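Local coordinates for protein inactive glucansucrase (Lactobacillus reuteri, PDB 5JBD) that is an inactive glucansucrase of glycoside hydrolase family 70, built round a TIM barrel, and binds a calcium ion, at residues Asn364-Ser369 with Met503-Asn508; Val371-Asp376 with Lys457-Gln462; Thr378-Thr383 with Thr640-Ala645. All blocks are in the same frame, centred on the assembly; numbering follows the deposited sequence.

Contact 1: Asn364-Ser369 with Met503-Asn508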
# COMPACT_ATOMS: atom_id res chain seq x y z
N ASN A 364 3.77 -29.18 8.69
CA ASN A 364 2.94 -27.97 8.57
C ASN A 364 2.71 -27.55 7.11
O ASN A 364 1.69 -26.97 6.81
CB ASN A 364 3.51 -26.80 9.37
CG ASN A 364 3.34 -26.97 10.87
OD1 ASN A 364 3.12 -28.06 11.37
ND2 ASN A 364 3.48 -25.87 11.60
N LEU A 365 3.64 -27.85 6.21
CA LEU A 365 3.45 -27.58 4.77
C LEU A 365 2.24 -28.33 4.16
O LEU A 365 1.68 -27.91 3.15
CB LEU A 365 4.71 -27.94 3.98
CG LEU A 365 5.98 -27.14 4.33
CD1 LEU A 365 7.23 -27.82 3.82
CD2 LEU A 365 5.88 -25.72 3.78
N ILE A 366 1.86 -29.44 4.79
CA ILE A 366 0.76 -30.25 4.33
C ILE A 366 -0.57 -29.64 4.76
O ILE A 366 -1.51 -29.57 3.97
CB ILE A 366 0.86 -31.70 4.89
CG1 ILE A 366 2.18 -32.36 4.48
CG2 ILE A 366 -0.31 -32.55 4.38
CD1 ILE A 366 2.50 -33.68 5.17
N THR A 367 -0.64 -29.20 6.02
CA THR A 367 -1.91 -28.84 6.65
C THR A 367 -2.19 -27.33 6.83
O THR A 367 -3.35 -26.94 6.90
CB THR A 367 -1.97 -29.45 8.05
OG1 THR A 367 -0.84 -29.01 8.81
CG2 THR A 367 -1.92 -30.98 7.98
N ASN A 368 -1.14 -26.50 6.92
CA ASN A 368 -1.31 -25.11 7.39
C ASN A 368 -1.35 -24.13 6.22
O ASN A 368 -0.44 -23.32 5.99
CB ASN A 368 -0.26 -24.77 8.46
CG ASN A 368 -0.44 -25.62 9.73
OD1 ASN A 368 -1.33 -26.47 9.82
ND2 ASN A 368 0.41 -25.38 10.72
N SER A 369 -2.44 -24.26 5.47
CA SER A 369 -2.76 -23.47 4.29
C SER A 369 -4.27 -23.49 4.15
O SER A 369 -4.93 -24.32 4.77
CB SER A 369 -2.09 -24.08 3.06
OG SER A 369 -2.68 -23.70 1.85
N MET A 503 1.25 -35.16 -0.39
CA MET A 503 2.40 -34.74 0.41
C MET A 503 2.52 -35.70 1.58
O MET A 503 1.58 -35.86 2.36
CB MET A 503 2.21 -33.34 0.95
CG MET A 503 2.16 -32.25 -0.10
SD MET A 503 2.10 -30.58 0.61
CE MET A 503 3.77 -30.38 1.16
N THR A 504 3.71 -36.27 1.73
CA THR A 504 3.95 -37.37 2.67
C THR A 504 5.27 -37.17 3.41
O THR A 504 6.29 -36.93 2.78
CB THR A 504 4.02 -38.68 1.86
OG1 THR A 504 2.79 -38.87 1.15
CG2 THR A 504 4.26 -39.88 2.74
N LYS A 505 5.25 -37.25 4.75
CA LYS A 505 6.48 -37.19 5.53
C LYS A 505 7.26 -38.49 5.39
O LYS A 505 6.69 -39.58 5.57
CB LYS A 505 6.20 -36.94 7.01
CG LYS A 505 5.76 -35.51 7.31
CD LYS A 505 5.47 -35.35 8.79
CE LYS A 505 6.73 -35.37 9.63
NZ LYS A 505 6.47 -35.02 11.05
N LEU A 506 8.53 -38.37 5.03
CA LEU A 506 9.45 -39.51 4.88
C LEU A 506 10.21 -39.80 6.17
O LEU A 506 10.60 -40.93 6.42
CB LEU A 506 10.42 -39.27 3.72
CG LEU A 506 9.76 -39.04 2.35
CD1 LEU A 506 10.80 -38.58 1.35
CD2 LEU A 506 9.00 -40.27 1.83
N ASN A 507 10.47 -38.76 6.95
CA ASN A 507 10.93 -38.91 8.33
C ASN A 507 10.42 -37.68 9.05
O ASN A 507 9.65 -36.94 8.45
CB ASN A 507 12.47 -39.09 8.40
CG ASN A 507 13.26 -37.89 7.87
OD1 ASN A 507 12.91 -36.74 8.12
ND2 ASN A 507 14.33 -38.17 7.13
N ASN A 508 10.83 -37.42 10.29
CA ASN A 508 10.20 -36.33 11.05
C ASN A 508 10.45 -34.93 10.49
O ASN A 508 9.68 -34.01 10.77
CB ASN A 508 10.61 -36.37 12.54
CG ASN A 508 9.67 -35.54 13.43
OD1 ASN A 508 8.44 -35.49 13.22
ND2 ASN A 508 10.25 -34.84 14.41
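Ile-366, on the short helix 364-367, brings its CA to 6.2 Å from the CA of Met-503, on the strand that arrives from 501, and no hydrogen bond joins the two segments. The contact is made by van der Waals packing, mostly of apolar side chains, and Met-503 and Ile-366 carry most of it. Their side chains run in opposite directions and slide past one another, CG1 of Ile-366 lying against CB of Met-503 at 3.7 Å. Beyond this point CD1 of Ile-366 continues over the backbone of the strand, 3.7 Å from the carbonyl O of Met-503, and ends beside CG of Lys-505, 4.3 Å away. The methionine runs the other way, toward the Leu-365 backbone. Its SD stands 3.7 Å from the carbonyl O of Leu-365, and a bend at the last torsion (chi3 74°) brings CE to CB of the same leucine at 3.8 Å. Lys-505 contributes the aliphatic base of its side chain at the border of the contact, while its ammonium end turns to other partners: NZ donates to OD1 of Asn-361 and to OD1 of Asn-508, the latter at 3.0 Å. Leu-511 touches both Leu-365 and Met-503, and Leu-349 of helix 343-354 packs on Leu-365, so the buried methionine and leucine belong to a larger hydrophobic layer. Just past the helix, Asn-368 is the centre of an inverse gamma turn. The arrangement is helix-on-sheet packing: a short helix rests on the antiparallel sheet that contains 501-505 and 510-515.

Contact 2: Val371-Asp376 with Lys457-Gln462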
# COMPACT_ATOMS: atom_id res chain seq x y z
N VAL A 371 -5.64 -24.69 1.68
CA VAL A 371 -5.81 -26.04 1.13
C VAL A 371 -4.94 -27.09 1.86
O VAL A 371 -3.71 -26.95 1.97
CB VAL A 371 -5.43 -26.08 -0.36
CG1 VAL A 371 -5.88 -27.38 -1.01
CG2 VAL A 371 -6.02 -24.86 -1.10
N ASN A 372 -5.59 -28.17 2.34
CA ASN A 372 -4.89 -29.34 2.87
C ASN A 372 -4.41 -30.16 1.69
O ASN A 372 -5.21 -30.50 0.82
CB ASN A 372 -5.82 -30.16 3.77
CG ASN A 372 -5.15 -31.40 4.33
OD1 ASN A 372 -4.79 -32.31 3.60
ND2 ASN A 372 -4.98 -31.43 5.63
N ARG A 373 -3.12 -30.47 1.63
CA ARG A 373 -2.54 -31.13 0.46
C ARG A 373 -1.98 -32.53 0.78
O ARG A 373 -1.11 -33.03 0.08
CB ARG A 373 -1.48 -30.23 -0.19
CG ARG A 373 -2.06 -28.95 -0.77
CD ARG A 373 -1.01 -28.09 -1.48
NE ARG A 373 -1.65 -26.95 -2.16
CZ ARG A 373 -1.91 -25.76 -1.60
NH1 ARG A 373 -1.58 -25.50 -0.33
NH2 ARG A 373 -2.53 -24.82 -2.30
N GLN A 374 -2.50 -33.16 1.83
CA GLN A 374 -2.12 -34.54 2.15
C GLN A 374 -2.39 -35.45 0.96
O GLN A 374 -1.52 -36.20 0.55
CB GLN A 374 -2.88 -35.06 3.38
CG GLN A 374 -2.37 -36.41 3.89
CD GLN A 374 -1.18 -36.27 4.78
OE1 GLN A 374 -1.25 -35.59 5.81
NE2 GLN A 374 -0.07 -36.93 4.43
N ASN A 375 -3.60 -35.38 0.42
CA ASN A 375 -3.98 -36.19 -0.73
C ASN A 375 -5.12 -35.47 -1.46
O ASN A 375 -6.30 -35.78 -1.29
CB ASN A 375 -4.36 -37.60 -0.28
CG ASN A 375 -4.33 -38.61 -1.41
OD1 ASN A 375 -3.48 -38.56 -2.30
ND2 ASN A 375 -5.25 -39.56 -1.35
N ASP A 376 -4.72 -34.48 -2.25
CA ASP A 376 -5.64 -33.56 -2.92
C ASP A 376 -5.88 -34.11 -4.32
O ASP A 376 -5.04 -33.94 -5.20
CB ASP A 376 -5.01 -32.16 -2.96
CG ASP A 376 -5.88 -31.10 -3.62
OD1 ASP A 376 -6.95 -31.43 -4.22
OD2 ASP A 376 -5.46 -29.91 -3.58
N LYS A 457 -0.83 -27.87 -5.83
CA LYS A 457 -2.12 -27.90 -6.53
C LYS A 457 -3.07 -26.88 -5.88
O LYS A 457 -2.88 -26.51 -4.72
CB LYS A 457 -2.72 -29.31 -6.39
CG LYS A 457 -3.97 -29.60 -7.21
CD LYS A 457 -4.38 -31.07 -7.05
CE LYS A 457 -5.61 -31.42 -7.88
NZ LYS A 457 -6.77 -30.59 -7.50
N ASP A 458 -4.13 -26.52 -6.60
CA ASP A 458 -5.16 -25.65 -6.07
C ASP A 458 -4.60 -24.32 -5.57
O ASP A 458 -4.81 -23.91 -4.41
CB ASP A 458 -6.02 -26.37 -5.01
CG ASP A 458 -6.97 -27.39 -5.64
OD1 ASP A 458 -7.75 -27.00 -6.53
OD2 ASP A 458 -6.93 -28.56 -5.24
N THR A 459 -3.85 -23.67 -6.45
CA THR A 459 -3.40 -22.30 -6.25
C THR A 459 -2.90 -21.66 -7.54
O THR A 459 -2.48 -22.35 -8.46
CB THR A 459 -2.27 -22.21 -5.16
OG1 THR A 459 -2.08 -20.84 -4.77
CG2 THR A 459 -0.97 -22.78 -5.66
N VAL A 460 -2.95 -20.33 -7.59
CA VAL A 460 -2.19 -19.57 -8.58
C VAL A 460 -0.98 -18.99 -7.85
O VAL A 460 -1.11 -18.05 -7.07
CB VAL A 460 -3.03 -18.44 -9.23
CG1 VAL A 460 -2.19 -17.69 -10.27
CG2 VAL A 460 -4.29 -19.02 -9.86
N PRO A 461 0.22 -19.57 -8.06
CA PRO A 461 1.40 -19.04 -7.39
C PRO A 461 1.83 -17.70 -7.97
O PRO A 461 1.66 -17.47 -9.18
CB PRO A 461 2.45 -20.09 -7.68
CG PRO A 461 2.09 -20.62 -9.02
CD PRO A 461 0.58 -20.65 -9.01
N GLN A 462 2.38 -16.85 -7.10
CA GLN A 462 2.89 -15.54 -7.47
C GLN A 462 4.38 -15.45 -7.14
O GLN A 462 4.76 -15.59 -5.98
CB GLN A 462 2.09 -14.45 -6.74
CG GLN A 462 2.62 -13.02 -6.81
CD GLN A 462 3.20 -12.54 -5.48
OE1 GLN A 462 2.47 -12.37 -4.51
NE2 GLN A 462 4.51 -12.31 -5.43
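Arg-373 takes hold of the backbone at Lys-457 with two nitrogens on one side of its guanidinium, both directed at the same carbonyl oxygen. NE reaches Lys-457 O at 2.9 Å with an N-H...O angle of 151°, and NH2 reaches it at 3.0 Å. The oxygen lies in the guanidinium plane, an edge-on grip that limits rotation of the flat group; a weak bond from NH2 to Asp-458 O extends it by one residue. The arginine chain is extended from CG to NE, and CB of Val-371 sits over one guanidinium face, toward the rim. Beside it lies a salt-bridge network of Asp-376, Lys-457 and Asp-458. Lys-457 NZ makes a salt bridge with Asp-458 OD2 at 3.0 Å and a long, weak one with Asp-376 OD1 at 3.4 Å; NZ also donates to the carbonyl O of Thr-378. OD2 of Asp-376 and OD2 of Asp-458 are only 2.6 Å apart, the two carboxylates nearly coplanar, a spacing that suggests one of these buried acids carries a proton. Asp-376 CG lies anti to its backbone N (chi1 -179°), which carries CG to 3.2 Å from Asp-458 OD2. In the next shell, Ser-369 OG holds Arg-373 NH1, and Ser-643 OG binds Asp-458 OD1. Asn-385 ND2 binds Asp-458 O and its OD1 binds Thr-459 OG1. Further out, Asp-376 hydrogen-bonds through its backbone to Gln-501 in the antiparallel sheet, whereas 460-462 enters the parallel barrel sheet between strands 385-388 and 652-654.

Contact 3: Thr378-Thr383 with Thr640-Ala645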
# COMPACT_ATOMS: atom_id res chain seq x y z
N THR A 378 -9.23 -34.06 -6.01
CA THR A 378 -10.49 -33.57 -6.54
C THR A 378 -10.26 -32.18 -7.14
O THR A 378 -9.20 -31.59 -6.94
CB THR A 378 -11.55 -33.46 -5.43
OG1 THR A 378 -11.03 -32.67 -4.36
CG2 THR A 378 -11.95 -34.86 -4.91
N GLU A 379 -11.26 -31.68 -7.86
CA GLU A 379 -11.22 -30.33 -8.44
C GLU A 379 -12.52 -29.58 -8.14
O GLU A 379 -13.52 -30.19 -7.78
CB GLU A 379 -10.93 -30.40 -9.94
CG GLU A 379 -9.45 -30.65 -10.24
CD GLU A 379 -9.19 -30.93 -11.70
OE1 GLU A 379 -9.44 -30.04 -12.56
OE2 GLU A 379 -8.71 -32.04 -11.99
N ASN A 380 -12.46 -28.25 -8.26
CA ASN A 380 -13.56 -27.36 -7.96
C ASN A 380 -14.06 -27.39 -6.52
O ASN A 380 -15.20 -27.00 -6.25
CB ASN A 380 -14.71 -27.61 -8.93
CG ASN A 380 -14.23 -27.59 -10.36
OD1 ASN A 380 -13.83 -26.54 -10.85
ND2 ASN A 380 -14.19 -28.75 -11.01
N GLU A 381 -13.21 -27.83 -5.60
CA GLU A 381 -13.54 -27.91 -4.17
C GLU A 381 -12.78 -26.90 -3.32
O GLU A 381 -13.33 -26.38 -2.35
CB GLU A 381 -13.28 -29.33 -3.63
CG GLU A 381 -14.17 -30.38 -4.28
CD GLU A 381 -14.13 -31.74 -3.59
OE1 GLU A 381 -13.16 -32.07 -2.86
OE2 GLU A 381 -15.10 -32.49 -3.82
N ALA A 382 -11.52 -26.65 -3.65
CA ALA A 382 -10.69 -25.75 -2.87
C ALA A 382 -11.13 -24.31 -3.11
O ALA A 382 -11.70 -23.99 -4.15
CB ALA A 382 -9.23 -25.91 -3.26
N THR A 383 -10.85 -23.45 -2.14
CA THR A 383 -11.05 -22.02 -2.32
C THR A 383 -10.06 -21.46 -3.36
O THR A 383 -8.84 -21.56 -3.14
CB THR A 383 -10.84 -21.29 -0.99
OG1 THR A 383 -11.73 -21.84 -0.03
CG2 THR A 383 -11.08 -19.78 -1.14
N THR A 640 -17.60 -17.87 -10.42
CA THR A 640 -16.71 -17.15 -11.32
C THR A 640 -15.36 -17.88 -11.35
O THR A 640 -15.06 -18.60 -12.32
CB THR A 640 -16.66 -15.67 -10.91
OG1 THR A 640 -17.97 -15.11 -11.07
CG2 THR A 640 -15.69 -14.87 -11.76
N PHE A 641 -14.54 -17.74 -10.30
CA PHE A 641 -13.32 -18.57 -10.21
C PHE A 641 -13.60 -19.94 -9.59
O PHE A 641 -14.41 -20.07 -8.69
CB PHE A 641 -12.18 -17.82 -9.53
CG PHE A 641 -11.72 -16.64 -10.33
CD1 PHE A 641 -11.11 -16.84 -11.57
CD2 PHE A 641 -12.00 -15.34 -9.93
CE1 PHE A 641 -10.74 -15.78 -12.35
CE2 PHE A 641 -11.64 -14.28 -10.72
CZ PHE A 641 -11.01 -14.49 -11.93
N GLU A 642 -12.94 -20.95 -10.16
CA GLU A 642 -13.02 -22.32 -9.71
C GLU A 642 -11.58 -22.84 -9.64
O GLU A 642 -10.81 -22.65 -10.59
CB GLU A 642 -13.76 -23.16 -10.72
CG GLU A 642 -15.21 -22.78 -10.96
CD GLU A 642 -15.86 -23.68 -11.98
OE1 GLU A 642 -15.27 -23.86 -13.06
OE2 GLU A 642 -16.94 -24.22 -11.70
N SER A 643 -11.25 -23.50 -8.54
CA SER A 643 -9.90 -24.07 -8.31
C SER A 643 -9.83 -25.43 -8.98
O SER A 643 -10.25 -26.44 -8.42
CB SER A 643 -9.59 -24.16 -6.81
OG SER A 643 -8.22 -24.45 -6.56
N ASN A 644 -9.32 -25.46 -10.21
CA ASN A 644 -9.23 -26.69 -10.99
C ASN A 644 -7.95 -26.64 -11.82
O ASN A 644 -7.18 -25.68 -11.70
CB ASN A 644 -10.49 -26.86 -11.88
CG ASN A 644 -10.76 -25.65 -12.76
OD1 ASN A 644 -9.84 -25.05 -13.32
ND2 ASN A 644 -12.03 -25.30 -12.90
N ALA A 645 -7.72 -27.66 -12.64
CA ALA A 645 -6.51 -27.73 -13.46
C ALA A 645 -6.30 -26.51 -14.39
O ALA A 645 -5.14 -26.10 -14.64
CB ALA A 645 -6.51 -29.03 -14.27
O HOH W 1 -10.28 -28.24 -5.84
O HOH W 2 -13.19 -24.27 -6.55
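Glu-379 and Asn-380 meet Ser-643, Asn-644 and Ala-645 where two irregular loops join at the start of helix 645-648, with Asn-644 as its N-cap residue. The close part is held by three direct hydrogen bonds. Glu-379 OE1 accepts from Ala-645 N at 2.9 Å, nearly straight (167°) but from above the carboxylate plane, so a carboxylate from the other loop serves the helix start, where the helix dipole would probably favour its negative charge. Asn-380 N donates to Ser-643 O at 2.9 Å, and Asn-644 ND2 donates to Asn-380 OD1 at 3.0 Å with the two amide planes 77° apart. That oxygen also rests 3.4 Å from CB of Glu-642. Asn-644 thus divides its amide: ND2 crosses to the loop, while OD1 caps Leu-647 N. The open side is looser: Thr-378 and Glu-381 are exposed there and bond to each other, OG1 to OE1. Separately, CB of Ser-643 packs against the carbonyl O of Ala-382, 3.4 Å away, and a water fills in beside them, donating to Ala-382 O at 2.8 Å and accepting from Ser-643 N at 2.9 Å to bridge the two backbones.

The three contacts lie in a row on the same side of the protein's centre. Contact 2 lies between the others, its centre 12 Å from that of contact 1 and 10 Å from that of contact 3, while contacts 1 and 3 are 22 Å apart and do not touch. The first segments follow in order from 364 to 383, between barrel strands 340-341 and 385-388; their partners come later, at 457-462, 503-508 and 640-645. Contact 2 falls within the span closed by contact 1, and contact 3 crosses both. Strands 375-376 and 501-505 are neighbours in the antiparallel sheet, so this single barrel connection ties together the sheet, strand 460-464 and the chain leading into helix 645-648.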